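PDB 2JJN: erythromycin C-12 hydroxylase, which hydroxylates the macrolactone ring of erythromycin D at C-12 to give erythromycin C, using a heme-bound iron, molecular oxygen and NADPH. Local coordinates for residues A[130-135]-A[400-405]; A[253-258]-A[394-399]. The protein carries 2 engineered substitutions. One frame throughout, in Å; residues are numbered along the deposited sequence. Where two conformers were deposited one is given.

How the interactions relate
Interaction 2 is wholly buried, whereas interaction 1 lies farther from the centre of the chain and is only partly buried, its Ser132 being exposed. Their centres are about 13 Å apart, and residues 394-399 run directly into strand 400-402. The chemistry follows the place: 130-135 and 400-405 are tied by three backbone hydrogen bonds, with the Phe133 ring packed on a Val401 methyl, while 253-258 and 394-399 share no direct hydrogen bond and meet through apolar contacts, a methyl over a guanidinium face and one water. Asp134 joins the two, probably bonding His398 ND1 and Leu399 N, and Leu135 packs on Val254.

Interaction 1: A[130-135]-A[400-405]; sequences GESFDL and PVLAGS
Phe133 and Val401 meet through first torsions that each set a branch between the backbone N and the carbonyl carbon: CG of Phe133 (chi1 59°) and CG2 of Val401. Val401 CG2 then lies over one face of the Phe133 ring, 3.8 Å from its centroid and offset toward the rim, a CH-pi contact in which CE1 is the closest ring atom. The same methyl presses against the backbone, with Val401 CG2 only 3.2 Å from Phe133 O, while CG1, the other branch of Val401, touches Leu135 CB. The pairing beneath is antiparallel, with strand directions 153° apart. Phe133 and Val401 form the hydrogen-bonded pair: Val401 N reaches Phe133 O at 2.8 Å, and Phe133 N returns a longer bond of 3.2 Å to Val401 O. A third bond, Ala403 N to Glu131 O at 2.8 Å, is almost straight (172° at the hydrogen). Ser132-Leu402 and Asp134-Pro400 are the non-hydrogen-bonded pairs, their side chains on the other face from Phe133 and Val401. Water supplements the ladder, linking Val401 O to Ser132 OG and Ala403 O to Glu131 OE1 in the modelled conformers of Ser132 and Glu131, each of which has a second. Glu131 OE2 bonds Ser406 OG. Strand 400-402 is central in a three-stranded sheet, probably the small sheet called beta-3 in P450s, with 378-379 along its other edge; Asp134 ends the outer strand as N-cap of helix 135-140, OD2 bonding Val136 N and Leu399 N, OD1 Asp137 N and His398 ND1.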
loop_
_atom_site.group_PDB
_atom_site.type_symbol
_atom_site.label_atom_id
_atom_site.label_comp_id
_atom_site.label_asym_id
_atom_site.label_seq_id
_atom_site.Cartn_x
_atom_site.Cartn_y
_atom_site.Cartn_z
ATOM N N GLY A 130 13.174 18.824 -15.149
ATOM C CA GLY A 130 12.574 20.054 -15.699
ATOM C C GLY A 130 11.318 20.449 -14.968
ATOM O O GLY A 130 11.076 19.995 -13.841
ATOM N N GLU A 131 10.528 21.329 -15.595
ATOM C CA GLU A 131 9.388 21.919 -14.941
ATOM C C GLU A 131 8.041 21.317 -15.357
ATOM O O GLU A 131 7.005 21.637 -14.755
ATOM C CB GLU A 131 9.393 23.423 -15.172
ATOM C CG GLU A 131 10.613 24.096 -14.579
ATOM C CD GLU A 131 10.551 25.603 -14.674
ATOM O OE1 GLU A 131 9.958 26.112 -15.652
ATOM O OE2 GLU A 131 11.122 26.273 -13.786
ATOM N N SER A 132 8.034 20.468 -16.383
ATOM C CA SER A 132 6.829 19.747 -16.800
ATOM C C SER A 132 7.200 18.289 -16.959
ATOM O O SER A 132 8.060 17.945 -17.778
ATOM C CB SER A 132 6.367 20.306 -18.157
ATOM O OG SER A 132 5.369 19.491 -18.732
ATOM N N PHE A 133 6.616 17.414 -16.127
ATOM C CA PHE A 133 7.048 16.017 -16.102
ATOM C C PHE A 133 5.993 15.189 -15.391
ATOM O O PHE A 133 5.104 15.746 -14.752
ATOM C CB PHE A 133 8.409 15.859 -15.402
ATOM C CG PHE A 133 8.433 16.342 -13.968
ATOM C CD1 PHE A 133 8.174 15.435 -12.919
ATOM C CD2 PHE A 133 8.783 17.659 -13.651
ATOM C CE1 PHE A 133 8.262 15.827 -11.575
ATOM C CE2 PHE A 133 8.835 18.096 -12.316
ATOM C CZ PHE A 133 8.540 17.187 -11.259
ATOM N N ASP A 134 6.105 13.867 -15.548
ATOM C CA ASP A 134 5.197 12.958 -14.885
ATOM C C ASP A 134 5.804 12.640 -13.521
ATOM O O ASP A 134 6.884 12.055 -13.477
ATOM C CB ASP A 134 5.023 11.678 -15.700
ATOM C CG ASP A 134 4.279 10.618 -14.956
ATOM O OD1 ASP A 134 4.457 9.417 -15.300
ATOM O OD2 ASP A 134 3.543 10.920 -14.007
ATOM N N LEU A 135 5.148 13.036 -12.423
ATOM C CA LEU A 135 5.685 12.719 -11.112
ATOM C C LEU A 135 5.882 11.221 -10.908
ATOM O O LEU A 135 6.793 10.797 -10.214
ATOM C CB LEU A 135 4.727 13.250 -10.027
ATOM C CG LEU A 135 5.198 13.061 -8.588
ATOM C CD1 LEU A 135 6.370 13.947 -8.376
ATOM C CD2 LEU A 135 4.077 13.352 -7.626
ATOM N N PRO A 400 0.970 13.877 -14.379
ATOM C CA PRO A 400 1.675 14.988 -14.987
ATOM C C PRO A 400 1.568 16.175 -14.075
ATOM O O PRO A 400 0.474 16.506 -13.575
ATOM C CB PRO A 400 0.881 15.229 -16.290
ATOM C CG PRO A 400 0.098 13.955 -16.511
ATOM C CD PRO A 400 -0.177 13.383 -15.161
ATOM N N VAL A 401 2.704 16.798 -13.817
ATOM C CA VAL A 401 2.697 17.995 -12.972
ATOM C C VAL A 401 3.436 19.134 -13.647
ATOM O O VAL A 401 4.235 18.952 -14.580
ATOM C CB VAL A 401 3.374 17.702 -11.592
ATOM C CG1 VAL A 401 2.505 16.709 -10.787
ATOM C CG2 VAL A 401 4.809 17.123 -11.827
ATOM N N LEU A 402 3.167 20.331 -13.124
ATOM C CA LEU A 402 3.844 21.538 -13.587
ATOM C C LEU A 402 4.422 22.234 -12.374
ATOM O O LEU A 402 3.715 22.453 -11.370
ATOM C CB LEU A 402 2.852 22.464 -14.291
ATOM C CG LEU A 402 2.207 21.945 -15.575
ATOM C CD1 LEU A 402 0.976 22.769 -15.960
ATOM C CD2 LEU A 402 3.212 21.901 -16.700
ATOM N N ALA A 403 5.711 22.573 -12.465
ATOM C CA ALA A 403 6.377 23.426 -11.494
ATOM C C ALA A 403 6.378 24.858 -12.025
ATOM O O ALA A 403 7.045 25.147 -13.049
ATOM C CB ALA A 403 7.824 22.956 -11.317
ATOM N N GLY A 404 5.681 25.746 -11.363
ATOM C CA GLY A 404 5.766 27.153 -11.748
ATOM C C GLY A 404 7.085 27.824 -11.371
ATOM O O GLY A 404 7.398 28.917 -11.895
ATOM N N SER A 405 7.864 27.184 -10.471
ATOM C CA SER A 405 9.148 27.720 -10.047
ATOM C C SER A 405 10.114 26.553 -9.895
ATOM O O SER A 405 9.745 25.458 -9.436
ATOM C CB SER A 405 8.969 28.390 -8.665
ATOM O OG SER A 405 7.984 29.438 -8.749
HETATM O O HOH W 1 7.297 26.761 -15.123
HETATM O O HOH W 2 3.430 18.110 -17.195
#

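Interaction 2: A[253-258]-A[394-399]; sequences IVRTLD and LGTRHL
Gly395 comes near Arg255 through its backbone alone: its CA is 3.8 Å from NH2, approaching the guanidinium obliquely. That NH2 is hydrogen-bonded to Asn252 OD1, one turn back along the helix; Asn252 ND2 in turn bonds Leu394 O, so a single amide serves both the arginine and the start of the loop. At Thr396 the side chains reach toward each other tip to tip. The methyl CG2 sits 3.9 Å above one face of the Arg255 guanidinium, offset toward the rim and equally close to NE and CZ. The arginine chain bends at chi3 (-73°), which sets the position of NE. There it donates to a water, which lies 2.8 Å from Arg255 NE and in turn donates to Thr396 OG1. This hydroxyl stands between the backbone N and the carbonyl carbon (chi1 63°) and gives its own hydrogen to His398 O at 2.9 Å, the donor lying well above that carbonyl's plane (49° out of it). This local bond spans Arg397. Helix 228-259, by its length and its position along the chain, is the long central helix of the P450 fold, named helix I; this face of its C-terminal part meets the loop leading into strand 400-402. His398 ND1 is hydrogen-bonded to Asp134 OD1. Leu399, CG anti to the backbone N, splits its two methyls between helix neighbours. CD1 comes to 3.4 Å from Arg255 CG, a tight carbon-carbon approach against the aliphatic root of the arginine, while CD2 meets Val254, 4.0 Å from its CB, the two side chains crossing at a slant. Leu135 and Val136 of helix 135-140 also pack on Leu399, and Ile370 of helix 356-374 touches Val254.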
loop_
_atom_site.group_PDB
_atom_site.type_symbol
_atom_site.label_atom_id
_atom_site.label_comp_id
_atom_site.label_asym_id
_atom_site.label_seq_id
_atom_site.Cartn_x
_atom_site.Cartn_y
_atom_site.Cartn_z
ATOM N N ILE A 253 -0.484 12.411 -2.317
ATOM C CA ILE A 253 -0.075 13.564 -1.498
ATOM C C ILE A 253 -0.032 14.772 -2.408
ATOM O O ILE A 253 -0.596 15.811 -2.065
ATOM C CB ILE A 253 1.346 13.291 -0.914
ATOM C CG1 ILE A 253 1.226 12.316 0.270
ATOM C CG2 ILE A 253 1.990 14.592 -0.476
ATOM C CD1 ILE A 253 2.575 11.787 0.756
ATOM N N VAL A 254 0.604 14.662 -3.574
ATOM C CA VAL A 254 0.654 15.858 -4.420
ATOM C C VAL A 254 -0.719 16.267 -4.942
ATOM O O VAL A 254 -1.077 17.487 -4.970
ATOM C CB VAL A 254 1.638 15.629 -5.597
ATOM C CG1 VAL A 254 1.560 16.837 -6.568
ATOM C CG2 VAL A 254 3.037 15.455 -4.991
ATOM N N ARG A 255 -1.549 15.281 -5.303
ATOM C CA ARG A 255 -2.926 15.596 -5.722
ATOM C C ARG A 255 -3.742 16.306 -4.635
ATOM O O ARG A 255 -4.465 17.297 -4.908
ATOM C CB ARG A 255 -3.668 14.316 -6.128
ATOM C CG ARG A 255 -3.401 13.790 -7.467
ATOM C CD ARG A 255 -4.731 13.034 -7.877
ATOM N NE ARG A 255 -4.811 11.797 -7.100
ATOM C CZ ARG A 255 -5.918 11.114 -6.786
ATOM N NH1 ARG A 255 -7.151 11.576 -7.052
ATOM N NH2 ARG A 255 -5.764 9.952 -6.138
ATOM N N THR A 256 -3.554 15.833 -3.395
ATOM C CA THR A 256 -4.347 16.402 -2.289
ATOM C C THR A 256 -3.869 17.819 -1.924
ATOM O O THR A 256 -4.685 18.729 -1.695
ATOM C CB THR A 256 -4.327 15.476 -1.115
ATOM O OG1 THR A 256 -4.773 14.169 -1.521
ATOM C CG2 THR A 256 -5.293 15.973 -0.042
ATOM N N LEU A 257 -2.545 18.001 -1.866
ATOM C CA LEU A 257 -2.036 19.346 -1.658
ATOM C C LEU A 257 -2.434 20.294 -2.780
ATOM O O LEU A 257 -2.689 21.474 -2.510
ATOM C CB LEU A 257 -0.515 19.329 -1.498
ATOM C CG LEU A 257 -0.010 18.595 -0.286
ATOM C CD1 LEU A 257 1.553 18.511 -0.308
ATOM C CD2 LEU A 257 -0.459 19.366 0.986
ATOM N N ASP A 258 -2.510 19.799 -4.026
ATOM C CA ASP A 258 -2.889 20.686 -5.126
ATOM C C ASP A 258 -4.353 21.158 -4.922
ATOM O O ASP A 258 -4.721 22.238 -5.399
ATOM C CB ASP A 258 -2.761 19.862 -6.408
ATOM C CG ASP A 258 -2.884 20.696 -7.697
ATOM O OD1 ASP A 258 -2.501 21.895 -7.682
ATOM O OD2 ASP A 258 -3.344 20.093 -8.692
ATOM N N LEU A 394 -6.271 3.033 -4.668
ATOM C CA LEU A 394 -6.889 4.334 -4.861
ATOM C C LEU A 394 -5.823 5.345 -5.283
ATOM O O LEU A 394 -5.067 5.826 -4.465
ATOM C CB LEU A 394 -7.587 4.778 -3.548
ATOM C CG LEU A 394 -8.354 6.077 -3.658
ATOM C CD1 LEU A 394 -9.706 5.834 -4.370
ATOM C CD2 LEU A 394 -8.634 6.700 -2.282
ATOM N N GLY A 395 -5.726 5.653 -6.585
ATOM C CA GLY A 395 -4.588 6.446 -7.046
ATOM C C GLY A 395 -4.638 6.621 -8.547
ATOM O O GLY A 395 -5.597 6.199 -9.202
ATOM N N THR A 396 -3.584 7.251 -9.061
ATOM C CA THR A 396 -3.524 7.431 -10.506
ATOM C C THR A 396 -2.275 6.784 -11.069
ATOM O O THR A 396 -1.222 6.738 -10.432
ATOM C CB THR A 396 -3.599 8.901 -10.890
ATOM O OG1 THR A 396 -2.474 9.593 -10.367
ATOM C CG2 THR A 396 -4.906 9.536 -10.340
ATOM N N ARG A 397 -2.398 6.326 -12.317
ATOM C CA ARG A 397 -1.301 5.624 -12.966
ATOM C C ARG A 397 -0.128 6.540 -13.345
ATOM O O ARG A 397 1.020 6.127 -13.343
ATOM C CB ARG A 397 -1.806 4.946 -14.237
ATOM C CG ARG A 397 -2.827 3.856 -13.917
ATOM C CD ARG A 397 -3.815 3.580 -15.062
ATOM N NE ARG A 397 -3.107 3.214 -16.280
ATOM C CZ ARG A 397 -3.678 3.137 -17.484
ATOM N NH1 ARG A 397 -4.972 3.382 -17.637
ATOM N NH2 ARG A 397 -2.940 2.801 -18.535
ATOM N N HIS A 398 -0.490 7.778 -13.666
ATOM C CA HIS A 398 0.465 8.829 -13.928
ATOM C C HIS A 398 0.004 10.088 -13.276
ATOM O O HIS A 398 -1.174 10.205 -12.923
ATOM C CB HIS A 398 0.585 9.010 -15.437
ATOM C CG HIS A 398 1.203 7.814 -16.077
ATOM N ND1 HIS A 398 2.549 7.549 -15.963
ATOM C CD2 HIS A 398 0.651 6.749 -16.709
ATOM C CE1 HIS A 398 2.814 6.378 -16.523
ATOM N NE2 HIS A 398 1.685 5.885 -17.011
ATOM N N LEU A 399 0.898 11.042 -13.125
ATOM C CA LEU A 399 0.500 12.323 -12.553
ATOM C C LEU A 399 1.373 13.415 -13.195
ATOM O O LEU A 399 2.398 13.829 -12.666
ATOM C CB LEU A 399 0.716 12.311 -11.006
ATOM C CG LEU A 399 -0.024 13.502 -10.375
ATOM C CD1 LEU A 399 -1.549 13.252 -10.296
ATOM C CD2 LEU A 399 0.527 13.838 -8.954
HETATM O O HOH W 3 -2.430 10.505 -7.741
#